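Local coordinates for protein cupin 2, conserved barrel (Desulfitobacterium hafniense, PDB 2OZJ) that is of unknown function but belongs to the cupin superfamily, with a small conserved beta-barrel domain that forms a two-chain assembly, at residues 60-65 and 92-97; 69-74 and 78-83; 19-22 and 27-30; 30-35 and 40-45. All blocks are in the same frame, centred on the assembly; numbering follows the deposited sequence.

Contact 1: 60-65 and 92-97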
loop_
_atom_site.group_PDB
_atom_site.type_symbol
_atom_site.label_atom_id
_atom_site.label_comp_id
_atom_site.label_asym_id
_atom_site.label_seq_id
_atom_site.Cartn_x
_atom_site.Cartn_y
_atom_site.Cartn_z
ATOM N N THR A 60 9.810 -4.015 -6.227
ATOM C CA THR A 60 8.440 -3.599 -6.446
ATOM C C THR A 60 7.512 -4.446 -5.639
ATOM O O THR A 60 7.729 -5.644 -5.520
ATOM C CB THR A 60 8.060 -3.783 -7.912
ATOM O OG1 THR A 60 8.968 -3.017 -8.686
ATOM C CG2 THR A 60 6.644 -3.296 -8.180
ATOM N N LEU A 61 6.511 -3.839 -5.026
ATOM C CA LEU A 61 5.375 -4.598 -4.503
ATOM C C LEU A 61 4.116 -4.232 -5.264
ATOM O O LEU A 61 3.812 -3.057 -5.492
ATOM C CB LEU A 61 5.165 -4.403 -3.006
ATOM C CG LEU A 61 4.408 -3.226 -2.372
ATOM C CD1 LEU A 61 2.889 -3.268 -2.666
ATOM C CD2 LEU A 61 4.617 -3.198 -0.864
ATOM N N TYR A 62 3.389 -5.269 -5.618
ATOM C CA TYR A 62 2.066 -5.180 -6.271
ATOM C C TYR A 62 0.988 -5.604 -5.250
ATOM O O TYR A 62 1.112 -6.638 -4.574
ATOM C CB TYR A 62 1.980 -6.108 -7.466
ATOM C CG TYR A 62 2.885 -5.743 -8.579
ATOM C CD1 TYR A 62 2.605 -4.651 -9.357
ATOM C CD2 TYR A 62 4.021 -6.480 -8.867
ATOM C CE1 TYR A 62 3.432 -4.289 -10.397
ATOM C CE2 TYR A 62 4.867 -6.112 -9.924
ATOM C CZ TYR A 62 4.555 -5.022 -10.672
ATOM O OH TYR A 62 5.358 -4.633 -11.721
ATOM N N LEU A 63 -0.072 -4.817 -5.170
ATOM C CA LEU A 63 -1.229 -5.100 -4.321
ATOM C C LEU A 63 -2.483 -5.022 -5.166
ATOM O O LEU A 63 -2.770 -3.974 -5.755
ATOM C CB LEU A 63 -1.341 -4.145 -3.144
ATOM C CG LEU A 63 -2.596 -4.256 -2.259
ATOM C CD1 LEU A 63 -2.676 -5.518 -1.348
ATOM C CD2 LEU A 63 -2.613 -2.984 -1.359
ATOM N N ILE A 64 -3.202 -6.147 -5.264
ATOM C CA ILE A 64 -4.410 -6.181 -6.073
ATOM C C ILE A 64 -5.569 -5.591 -5.273
ATOM O O ILE A 64 -5.838 -6.027 -4.165
ATOM C CB ILE A 64 -4.757 -7.591 -6.555
ATOM C CG1 ILE A 64 -3.551 -8.232 -7.211
ATOM C CG2 ILE A 64 -5.938 -7.541 -7.564
ATOM C CD1 ILE A 64 -3.003 -7.470 -8.358
ATOM N N LEU A 65 -6.223 -4.578 -5.824
ATOM C CA LEU A 65 -7.290 -3.884 -5.131
ATOM C C LEU A 65 -8.662 -4.455 -5.499
ATOM O O LEU A 65 -9.572 -4.508 -4.672
ATOM C CB LEU A 65 -7.255 -2.397 -5.464
ATOM C CG LEU A 65 -5.948 -1.682 -5.130
ATOM C CD1 LEU A 65 -6.025 -0.246 -5.611
ATOM C CD2 LEU A 65 -5.608 -1.766 -3.637
ATOM N N LYS A 92 14.183 -8.610 -11.781
ATOM C CA LYS A 92 13.410 -9.767 -12.184
ATOM C C LYS A 92 12.486 -9.299 -13.322
ATOM O O LYS A 92 11.667 -8.397 -13.155
ATOM C CB LYS A 92 12.619 -10.346 -11.005
ATOM C CG LYS A 92 11.848 -11.661 -11.268
ATOM C CD LYS A 92 12.728 -12.840 -11.673
ATOM C CE LYS A 92 13.867 -13.120 -10.694
ATOM N NZ LYS A 92 13.494 -12.883 -9.270
ATOM N N ILE A 93 12.675 -9.892 -14.501
ATOM C CA ILE A 93 11.849 -9.580 -15.662
ATOM C C ILE A 93 10.490 -10.215 -15.439
ATOM O O ILE A 93 10.412 -11.385 -15.071
ATOM C CB ILE A 93 12.485 -10.135 -16.968
ATOM C CG1 ILE A 93 13.852 -9.495 -17.204
ATOM C CG2 ILE A 93 11.572 -9.878 -18.143
ATOM N N HIS A 94 9.432 -9.462 -15.653
ATOM C CA HIS A 94 8.089 -9.931 -15.333
ATOM C C HIS A 94 7.055 -9.175 -16.163
ATOM O O HIS A 94 7.341 -8.121 -16.720
ATOM C CB HIS A 94 7.784 -9.791 -13.823
ATOM C CG HIS A 94 7.706 -8.381 -13.331
ATOM N ND1 HIS A 94 8.812 -7.564 -13.232
ATOM C CD2 HIS A 94 6.660 -7.650 -12.885
ATOM C CE1 HIS A 94 8.447 -6.393 -12.746
ATOM N NE2 HIS A 94 7.142 -6.411 -12.546
ATOM N N ALA A 95 5.854 -9.734 -16.231
ATOM C CA ALA A 95 4.721 -9.064 -16.871
ATOM C C ALA A 95 3.460 -9.315 -16.059
ATOM O O ALA A 95 3.317 -10.334 -15.404
ATOM C CB ALA A 95 4.541 -9.531 -18.326
ATOM N N ILE A 96 2.546 -8.362 -16.077
ATOM C CA ILE A 96 1.308 -8.519 -15.365
ATOM C C ILE A 96 0.158 -8.272 -16.356
ATOM O O ILE A 96 0.249 -7.426 -17.244
ATOM C CB ILE A 96 1.342 -7.680 -14.005
ATOM C CG1 ILE A 96 0.001 -7.689 -13.282
ATOM C CG2 ILE A 96 1.886 -6.240 -14.170
ATOM C CD1 ILE A 96 0.208 -7.403 -11.770
ATOM N N ALA A 97 -0.877 -9.094 -16.271
ATOM C CA ALA A 97 -2.029 -9.032 -17.166
ATOM C C ALA A 97 -3.257 -9.234 -16.327
ATOM O O ALA A 97 -3.196 -9.880 -15.289
ATOM C CB ALA A 97 -1.947 -10.088 -18.206
#
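Tyr-62 and His-94 meet across the inside of a cupin beta-barrel. Strand 60-65 belongs to the six-stranded sheet. Segment 92-97 leads into an edge strand of the three-stranded sheet that faces it. The two rings come from opposite directions and meet rim to rim, with neither over the face of the other. Their planes are at 62° and their centroids lie 5.5 Å apart. Tyr-62 OH and His-94 NE2 share a hydrogen bond of 2.7 Å, with each atom near the plane of the other ring. Either could be the donor. The His-94 ring is also held from its other nitrogen. ND1 donates to Lys-92 O at 3.0 Å, with an N-H...O angle of 156°. With CG between the backbone N and the carbonyl carbon (chi1 67°), the ring sits where NE2 faces Tyr-62 and ND1 faces Lys-92 O. A leucine in place of His-94 would probably leave the Tyr-62 hydroxyl and the Lys-92 carbonyl without these partners, and the tyrosine ring freer to shift. His-94 lies where many cupins carry a metal-binding histidine, but no such role is established here. Tyr-62 is sandwiched as well as bonded. Met-104 and Gln-106 of strand 102-109 also touch its side chain. Thr-60 CG2 lies 3.7 Å above one face of the ring, toward the rim. Over the opposite face comes the end of the extended Ile-96 side chain, whose CD1 is 4.4 Å from Tyr-62 CD1.

Contact 2: 69-74 and 78-83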
loop_
_atom_site.group_PDB
_atom_site.type_symbol
_atom_site.label_atom_id
_atom_site.label_comp_id
_atom_site.label_asym_id
_atom_site.label_seq_id
_atom_site.Cartn_x
_atom_site.Cartn_y
_atom_site.Cartn_z
ATOM N N ALA A 69 -5.666 -10.910 -11.594
ATOM C CA ALA A 69 -4.510 -10.677 -12.446
ATOM C C ALA A 69 -3.621 -11.919 -12.460
ATOM O O ALA A 69 -3.819 -12.857 -11.682
ATOM C CB ALA A 69 -3.718 -9.461 -11.946
ATOM N N VAL A 70 -2.642 -11.906 -13.356
ATOM C CA VAL A 70 -1.653 -12.966 -13.464
ATOM C C VAL A 70 -0.307 -12.310 -13.690
ATOM O O VAL A 70 -0.199 -11.396 -14.517
ATOM C CB VAL A 70 -1.944 -13.916 -14.647
ATOM C CG1 VAL A 70 -0.900 -15.028 -14.723
ATOM C CG2 VAL A 70 -3.333 -14.500 -14.523
ATOM N N ILE A 71 0.708 -12.744 -12.952
ATOM C CA ILE A 71 2.055 -12.264 -13.161
ATOM C C ILE A 71 2.900 -13.382 -13.724
ATOM O O ILE A 71 2.851 -14.515 -13.244
ATOM C CB ILE A 71 2.743 -11.747 -11.888
ATOM C CG1 ILE A 71 1.987 -10.578 -11.316
ATOM C CG2 ILE A 71 4.127 -11.254 -12.229
ATOM C CD1 ILE A 71 2.665 -9.956 -10.019
ATOM N N THR A 72 3.682 -13.053 -14.751
ATOM C CA THR A 72 4.537 -14.024 -15.443
ATOM C C THR A 72 6.009 -13.691 -15.267
ATOM O O THR A 72 6.388 -12.554 -15.515
ATOM C CB THR A 72 4.241 -13.998 -16.976
ATOM O OG1 THR A 72 2.900 -14.432 -17.210
ATOM C CG2 THR A 72 5.180 -14.904 -17.740
ATOM N N PHE A 73 6.835 -14.678 -14.887
ATOM C CA PHE A 73 8.311 -14.502 -14.867
ATOM C C PHE A 73 9.100 -15.786 -14.851
ATOM O O PHE A 73 8.938 -16.594 -13.935
ATOM C CB PHE A 73 8.819 -13.614 -13.711
ATOM C CG PHE A 73 8.044 -13.728 -12.431
ATOM C CD1 PHE A 73 7.381 -14.893 -12.071
ATOM C CD2 PHE A 73 8.000 -12.650 -11.572
ATOM C CE1 PHE A 73 6.683 -14.968 -10.907
ATOM C CE2 PHE A 73 7.297 -12.723 -10.403
ATOM C CZ PHE A 73 6.638 -13.886 -10.065
ATOM N N ASP A 74 9.907 -15.982 -15.904
ATOM C CA ASP A 74 10.942 -17.011 -15.903
ATOM C C ASP A 74 10.352 -18.410 -16.057
ATOM O O ASP A 74 10.457 -19.031 -17.115
ATOM C CB ASP A 74 11.778 -16.930 -14.624
ATOM N N ILE A 78 1.829 -16.732 -11.977
ATOM C CA ILE A 78 1.272 -16.610 -10.634
ATOM C C ILE A 78 -0.039 -15.830 -10.724
ATOM O O ILE A 78 -0.062 -14.708 -11.209
ATOM C CB ILE A 78 2.237 -15.867 -9.706
ATOM C CG1 ILE A 78 3.483 -16.711 -9.446
ATOM C CG2 ILE A 78 1.549 -15.508 -8.392
ATOM C CD1 ILE A 78 4.526 -16.003 -8.605
ATOM N N ASP A 79 -1.115 -16.451 -10.252
ATOM C CA ASP A 79 -2.445 -15.860 -10.208
ATOM C C ASP A 79 -2.633 -15.038 -8.929
ATOM O O ASP A 79 -2.201 -15.439 -7.838
ATOM C CB ASP A 79 -3.528 -16.950 -10.252
ATOM C CG ASP A 79 -3.552 -17.707 -11.564
ATOM O OD1 ASP A 79 -3.405 -17.077 -12.633
ATOM O OD2 ASP A 79 -3.730 -18.936 -11.503
ATOM N N LEU A 80 -3.332 -13.921 -9.081
ATOM C CA LEU A 80 -3.607 -13.010 -7.980
ATOM C C LEU A 80 -5.088 -12.650 -7.912
ATOM O O LEU A 80 -5.782 -12.543 -8.949
ATOM C CB LEU A 80 -2.760 -11.739 -8.087
ATOM C CG LEU A 80 -1.230 -11.900 -7.964
ATOM C CD1 LEU A 80 -0.617 -11.869 -9.366
ATOM C CD2 LEU A 80 -0.581 -10.830 -7.083
ATOM N N VAL A 81 -5.581 -12.495 -6.685
ATOM C CA VAL A 81 -6.980 -12.146 -6.432
ATOM C C VAL A 81 -6.970 -10.934 -5.521
ATOM O O VAL A 81 -5.931 -10.602 -4.959
ATOM C CB VAL A 81 -7.756 -13.343 -5.816
ATOM C CG1 VAL A 81 -7.660 -14.553 -6.731
ATOM C CG2 VAL A 81 -7.256 -13.668 -4.413
ATOM N N PRO A 82 -8.110 -10.251 -5.375
ATOM C CA PRO A 82 -8.118 -9.032 -4.558
ATOM C C PRO A 82 -7.532 -9.221 -3.164
ATOM O O PRO A 82 -7.768 -10.255 -2.515
ATOM C CB PRO A 82 -9.606 -8.669 -4.499
ATOM C CG PRO A 82 -10.151 -9.212 -5.739
ATOM C CD PRO A 82 -9.444 -10.527 -5.941
ATOM N N GLU A 83 -6.776 -8.219 -2.729
ATOM C CA GLU A 83 -6.025 -8.198 -1.487
ATOM C C GLU A 83 -4.657 -8.870 -1.545
ATOM O O GLU A 83 -3.836 -8.610 -0.676
ATOM C CB GLU A 83 -6.808 -8.724 -0.267
ATOM C CG GLU A 83 -8.110 -7.994 0.018
ATOM C CD GLU A 83 -8.844 -8.589 1.210
ATOM O OE1 GLU A 83 -8.183 -9.221 2.067
ATOM O OE2 GLU A 83 -10.080 -8.437 1.297
#
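Phe-73 and Ile-78 meet with the methyl at the ring edge. Ile-78 CD1 lies in the ring plane, 3.3 Å from Phe-73 CE1 and equally close to Phe-73 CZ. The next pair on this face is tighter than usual: Leu-80 CD1 is 3.5 Å from Ile-71 CG1. Leu-80 has CG anti to its carbonyl carbon (chi1 -65°), and its CD1 reaches diagonally back to Ile-71. On the other face Val-70 and Asp-79 lie side by side, with Val-70 CG2 3.2 Å from Asp-79 OD1. The backbone sets these pairings. Strands 68-73 and 76-80 form an antiparallel beta hairpin at the edge of the cupin barrel's smaller sheet. Ile-71 and Ile-78 are a hydrogen-bonded pair, and the Ile-71 N to Ile-78 O bond is 2.7 Å long. The return bond, Ile-78 N to Ile-71 O, is almost straight at 177°. Ala-69 and Leu-80 form the second such pair, with Val-70 and Asp-79 a non-hydrogen-bonded pair between them. Further out, Ile-71 CG2 lies over one face of the Phe-73 ring. Leu-86 of strand 84-88 touches Ile-71, Phe-73 and Ile-78. Pro-13 of the second subunit packs on Leu-80.

Contact 3: 19-22 and 27-30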
loop_
_atom_site.group_PDB
_atom_site.type_symbol
_atom_site.label_atom_id
_atom_site.label_comp_id
_atom_site.label_asym_id
_atom_site.label_seq_id
_atom_site.Cartn_x
_atom_site.Cartn_y
_atom_site.Cartn_z
ATOM N N LEU A 19 -10.600 5.229 -5.973
ATOM C CA LEU A 19 -9.893 6.391 -6.482
ATOM C C LEU A 19 -9.574 6.264 -7.993
ATOM O O LEU A 19 -9.173 7.233 -8.599
ATOM C CB LEU A 19 -8.615 6.656 -5.713
ATOM C CG LEU A 19 -8.766 6.958 -4.208
ATOM C CD1 LEU A 19 -7.368 7.140 -3.656
ATOM C CD2 LEU A 19 -9.631 8.164 -3.942
ATOM N N ILE A 20 -9.794 5.087 -8.570
ATOM C CA ILE A 20 -9.541 4.853 -10.002
ATOM C C ILE A 20 -10.661 3.985 -10.594
ATOM O O ILE A 20 -11.099 3.014 -9.976
ATOM C CB ILE A 20 -8.122 4.254 -10.245
ATOM C CG1 ILE A 20 -7.674 4.403 -11.701
ATOM C CG2 ILE A 20 -8.004 2.783 -9.827
ATOM C CD1 ILE A 20 -6.181 4.164 -11.864
ATOM N N GLU A 21 -11.131 4.327 -11.784
ATOM C CA GLU A 21 -12.069 3.452 -12.491
ATOM C C GLU A 21 -11.351 2.295 -13.172
ATOM O O GLU A 21 -10.134 2.298 -13.267
ATOM C CB GLU A 21 -12.869 4.248 -13.516
ATOM C CG GLU A 21 -13.713 5.313 -12.832
ATOM C CD GLU A 21 -14.056 6.480 -13.750
ATOM O OE1 GLU A 21 -13.148 7.254 -14.123
ATOM O OE2 GLU A 21 -15.234 6.619 -14.091
ATOM N N ALA A 22 -12.110 1.290 -13.602
ATOM C CA ALA A 22 -11.570 0.250 -14.417
ATOM C C ALA A 22 -12.365 0.290 -15.746
ATOM O O ALA A 22 -13.547 0.683 -15.820
ATOM C CB ALA A 22 -11.563 -1.125 -13.652
ATOM N N VAL A 27 -6.445 1.953 -20.388
ATOM C CA VAL A 27 -5.542 1.806 -19.272
ATOM C C VAL A 27 -5.569 3.139 -18.523
ATOM O O VAL A 27 -5.403 4.199 -19.133
ATOM C CB VAL A 27 -4.120 1.503 -19.752
ATOM C CG1 VAL A 27 -3.182 1.441 -18.565
ATOM C CG2 VAL A 27 -4.102 0.206 -20.668
ATOM N N LEU A 28 -5.791 3.093 -17.216
ATOM C CA LEU A 28 -5.796 4.304 -16.385
ATOM C C LEU A 28 -4.660 4.243 -15.354
ATOM O O LEU A 28 -4.285 3.177 -14.897
ATOM C CB LEU A 28 -7.119 4.510 -15.637
ATOM C CG LEU A 28 -8.363 4.990 -16.368
ATOM C CD1 LEU A 28 -8.785 3.995 -17.425
ATOM C CD2 LEU A 28 -9.488 5.240 -15.390
ATOM N N SER A 29 -4.062 5.384 -15.047
ATOM C CA SER A 29 -3.001 5.450 -14.037
ATOM C C SER A 29 -3.109 6.743 -13.247
ATOM O O SER A 29 -3.547 7.782 -13.764
ATOM C CB SER A 29 -1.606 5.330 -14.662
ATOM O OG SER A 29 -1.311 6.423 -15.484
HETATM N N MSE A 30 -2.663 6.669 -11.989
HETATM C CA MSE A 30 -2.602 7.847 -11.134
HETATM C C MSE A 30 -1.387 7.747 -10.231
HETATM O O MSE A 30 -1.222 6.700 -9.573
HETATM C CB MSE A 30 -3.881 7.971 -10.313
HETATM C CG MSE A 30 -3.899 9.265 -9.505
HETATM SE SE MSE A 30 -5.601 9.887 -8.889
HETATM C CE MSE A 30 -5.858 8.542 -7.514
#
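Leu-28 takes contacts from both Ile-20 and Glu-21. Its CB is 3.9 Å from Ile-20 CD1, and the two side chains slide past each other in opposite directions. Its CD2 turns to the neighbouring residue, 3.7 Å from Glu-21 O and 4.0 Å from Glu-21 CB. The carbonyl of Leu-28 is covered too: Ile-20 CD1 lies 3.7 Å from Leu-28 O. At Ser-29 the side chain points away from the loop, but the backbone is still touched, with Ile-20 CD1 4.0 Å from Ser-29 N. Segment 19-22 is thus a loop laid alongside the start of strand 28-34 in the large sheet of the cupin barrel, running nearly opposite to it. No hydrogen bond joins the two segments. Ile-20 reaches furthest along the strand, touching Leu-28 and Ser-29; its CG1 is anti to the backbone N (chi1 -162°), which carries CD1 onto the strand. An alanine at Ile-20 would lack CG1 and CD1, and a gap would probably open over Leu-28 CB and its carbonyl. Glu-21 O bonds to Ser-44 OG of strand 38-46, while Glu-21 OE2 forms a salt bridge with Arg-23 in the same loop. Met-30, modelled as selenomethionine, ends the walk. Its chain is extended to SE and then bends (chi3 72°), which sets CE 3.8 Å from Leu-19 CB and 3.7 Å from Leu-19 O.

Contact 4: 30-35 and 40-45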
loop_
_atom_site.group_PDB
_atom_site.type_symbol
_atom_site.label_atom_id
_atom_site.label_comp_id
_atom_site.label_asym_id
_atom_site.label_seq_id
_atom_site.Cartn_x
_atom_site.Cartn_y
_atom_site.Cartn_z
HETATM N N MSE A 30 -2.663 6.669 -11.989
HETATM C CA MSE A 30 -2.602 7.847 -11.134
HETATM C C MSE A 30 -1.387 7.747 -10.231
HETATM O O MSE A 30 -1.222 6.700 -9.573
HETATM C CB MSE A 30 -3.881 7.971 -10.313
HETATM C CG MSE A 30 -3.899 9.265 -9.505
HETATM SE SE MSE A 30 -5.601 9.887 -8.889
HETATM C CE MSE A 30 -5.858 8.542 -7.514
ATOM N N ALA A 31 -0.524 8.767 -10.247
ATOM C CA ALA A 31 0.609 8.806 -9.327
ATOM C C ALA A 31 0.122 9.228 -7.932
ATOM O O ALA A 31 -0.688 10.178 -7.802
ATOM C CB ALA A 31 1.648 9.750 -9.800
ATOM N N LEU A 32 0.622 8.539 -6.911
ATOM C CA LEU A 32 0.331 8.878 -5.516
ATOM C C LEU A 32 1.538 9.454 -4.797
ATOM O O LEU A 32 1.455 9.773 -3.627
ATOM C CB LEU A 32 -0.173 7.658 -4.762
ATOM C CG LEU A 32 -1.380 6.869 -5.332
ATOM C CD1 LEU A 32 -1.720 5.686 -4.402
ATOM C CD2 LEU A 32 -2.597 7.797 -5.599
ATOM N N ALA A 33 2.660 9.603 -5.485
ATOM C CA ALA A 33 3.843 10.230 -4.914
ATOM C C ALA A 33 4.568 11.022 -5.991
ATOM O O ALA A 33 4.549 10.637 -7.176
ATOM C CB ALA A 33 4.793 9.176 -4.339
ATOM N N GLN A 34 5.160 12.135 -5.564
ATOM C CA GLN A 34 6.157 12.847 -6.317
ATOM C C GLN A 34 7.467 12.646 -5.543
ATOM O O GLN A 34 7.673 13.226 -4.489
ATOM C CB GLN A 34 5.778 14.327 -6.408
ATOM C CG GLN A 34 6.588 15.131 -7.402
ATOM C CD GLN A 34 5.790 15.556 -8.609
ATOM O OE1 GLN A 34 4.637 15.156 -8.792
ATOM N NE2 GLN A 34 6.397 16.393 -9.437
ATOM N N SER A 35 8.307 11.746 -6.031
ATOM C CA SER A 35 9.518 11.343 -5.322
ATOM C C SER A 35 10.569 10.806 -6.293
ATOM O O SER A 35 10.230 10.254 -7.335
ATOM C CB SER A 35 9.184 10.310 -4.256
ATOM O OG SER A 35 10.345 9.744 -3.692
ATOM N N ILE A 40 4.909 5.401 -6.464
ATOM C CA ILE A 40 3.692 4.800 -5.935
ATOM C C ILE A 40 2.594 5.187 -6.902
ATOM O O ILE A 40 2.343 6.399 -7.115
ATOM C CB ILE A 40 3.341 5.294 -4.497
ATOM C CG1 ILE A 40 4.563 5.209 -3.570
ATOM C CG2 ILE A 40 2.095 4.533 -3.987
ATOM C CD1 ILE A 40 4.262 5.681 -2.111
ATOM N N SER A 41 1.932 4.196 -7.458
ATOM C CA SER A 41 0.948 4.422 -8.503
ATOM C C SER A 41 -0.246 3.500 -8.353
ATOM O O SER A 41 -0.119 2.339 -7.955
ATOM C CB SER A 41 1.527 4.101 -9.876
ATOM O OG SER A 41 2.851 4.611 -10.052
ATOM N N LEU A 42 -1.391 3.994 -8.808
ATOM C CA LEU A 42 -2.582 3.169 -9.016
ATOM C C LEU A 42 -2.733 2.925 -10.525
ATOM O O LEU A 42 -2.553 3.851 -11.318
ATOM C CB LEU A 42 -3.862 3.850 -8.519
ATOM C CG LEU A 42 -4.094 4.025 -7.043
ATOM C CD1 LEU A 42 -5.506 4.608 -6.817
ATOM C CD2 LEU A 42 -3.811 2.671 -6.296
ATOM N N PHE A 43 -3.079 1.706 -10.908
ATOM C CA PHE A 43 -3.296 1.364 -12.294
ATOM C C PHE A 43 -4.550 0.532 -12.402
ATOM O O PHE A 43 -4.879 -0.246 -11.477
ATOM C CB PHE A 43 -2.203 0.484 -12.886
ATOM C CG PHE A 43 -0.897 1.114 -12.973
ATOM C CD1 PHE A 43 -0.595 2.018 -14.004
ATOM C CD2 PHE A 43 0.097 0.809 -12.069
ATOM C CE1 PHE A 43 0.688 2.625 -14.100
ATOM C CE2 PHE A 43 1.361 1.457 -12.155
ATOM C CZ PHE A 43 1.649 2.343 -13.169
ATOM N N SER A 44 -5.205 0.641 -13.554
ATOM C CA SER A 44 -6.241 -0.307 -13.916
ATOM C C SER A 44 -6.205 -0.589 -15.398
ATOM O O SER A 44 -5.934 0.329 -16.199
ATOM C CB SER A 44 -7.577 0.247 -13.537
ATOM O OG SER A 44 -7.909 1.352 -14.323
ATOM N N PHE A 45 -6.436 -1.847 -15.764
ATOM C CA PHE A 45 -6.670 -2.236 -17.134
ATOM C C PHE A 45 -7.303 -3.610 -17.164
ATOM O O PHE A 45 -7.509 -4.229 -16.108
ATOM C CB PHE A 45 -5.405 -2.140 -18.002
ATOM C CG PHE A 45 -4.255 -2.987 -17.551
ATOM C CD1 PHE A 45 -3.398 -2.530 -16.573
ATOM C CD2 PHE A 45 -3.994 -4.218 -18.170
ATOM C CE1 PHE A 45 -2.319 -3.299 -16.166
ATOM C CE2 PHE A 45 -2.910 -4.994 -17.787
ATOM C CZ PHE A 45 -2.074 -4.537 -16.779
HETATM O O HOH W 1 4.994 8.057 -7.863
#
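Leu-32 packs on both Ile-40 and Leu-42 at the close-fitted part of an antiparallel beta hairpin, strands 28-34 and 38-46 of the cupin barrel. Leu-32 CB lies 3.9 Å from Ile-40 CG2, with the two side chains at about a right angle. Leu-32 CD1 reaches 3.9 Å from Leu-42 CG. Leu-32 has CG anti to its carbonyl carbon (chi1 -54°), and an extended chi2 places CD1 between these two partners. Leu-105 of strand 102-109 touches both Leu-32 and Ile-40, and Ile-107 of the second subunit packs on Ile-40. The backbone is well bonded here. Leu-42 N donates to Met-30 O at 2.8 Å, and Leu-32 N donates to Ile-40 O. On the other face the two segments touch little. Ala-31 and Ser-41 are a non-hydrogen-bonded pair with only small side chains, and their CA atoms are 4.5 Å apart. The regular pairing stops at Leu-32, the residue where strand 28-34 is broken. A water fills in there, 2.7 Å from Ala-33 O and 3.0 Å from Ile-40 N, hydrogen-bonded to both. Ala-33 CB still packs on Ile-40 CG1 at 4.0 Å, but the buried Ala-33 N finds no hydrogen-bond partner.

From the N terminus, contact 3 comes first. It closes a short loop by folding 19-22 back onto strand 28-34. Contact 4 begins where contact 3 ends, at the shared Met-30, and closes the hairpin with strand 38-46. Ser-44 joins the two contacts through bonds to Glu-21 and Leu-28. Contact 1 opens later, at strand 60-65, and closes a long loop at 92-97. The hairpin of contact 2 is nested inside that loop. Contact 1 spans the two sheets, while contact 2 lies at the edge of the smaller sheet. Thr-72 and Ala-95 join them by backbone. Leu-42 packs on Leu-65 within the larger sheet, and Phe-45 reaches Ile-96 and Ala-97 of the smaller one, which ties contact 4 to contact 1.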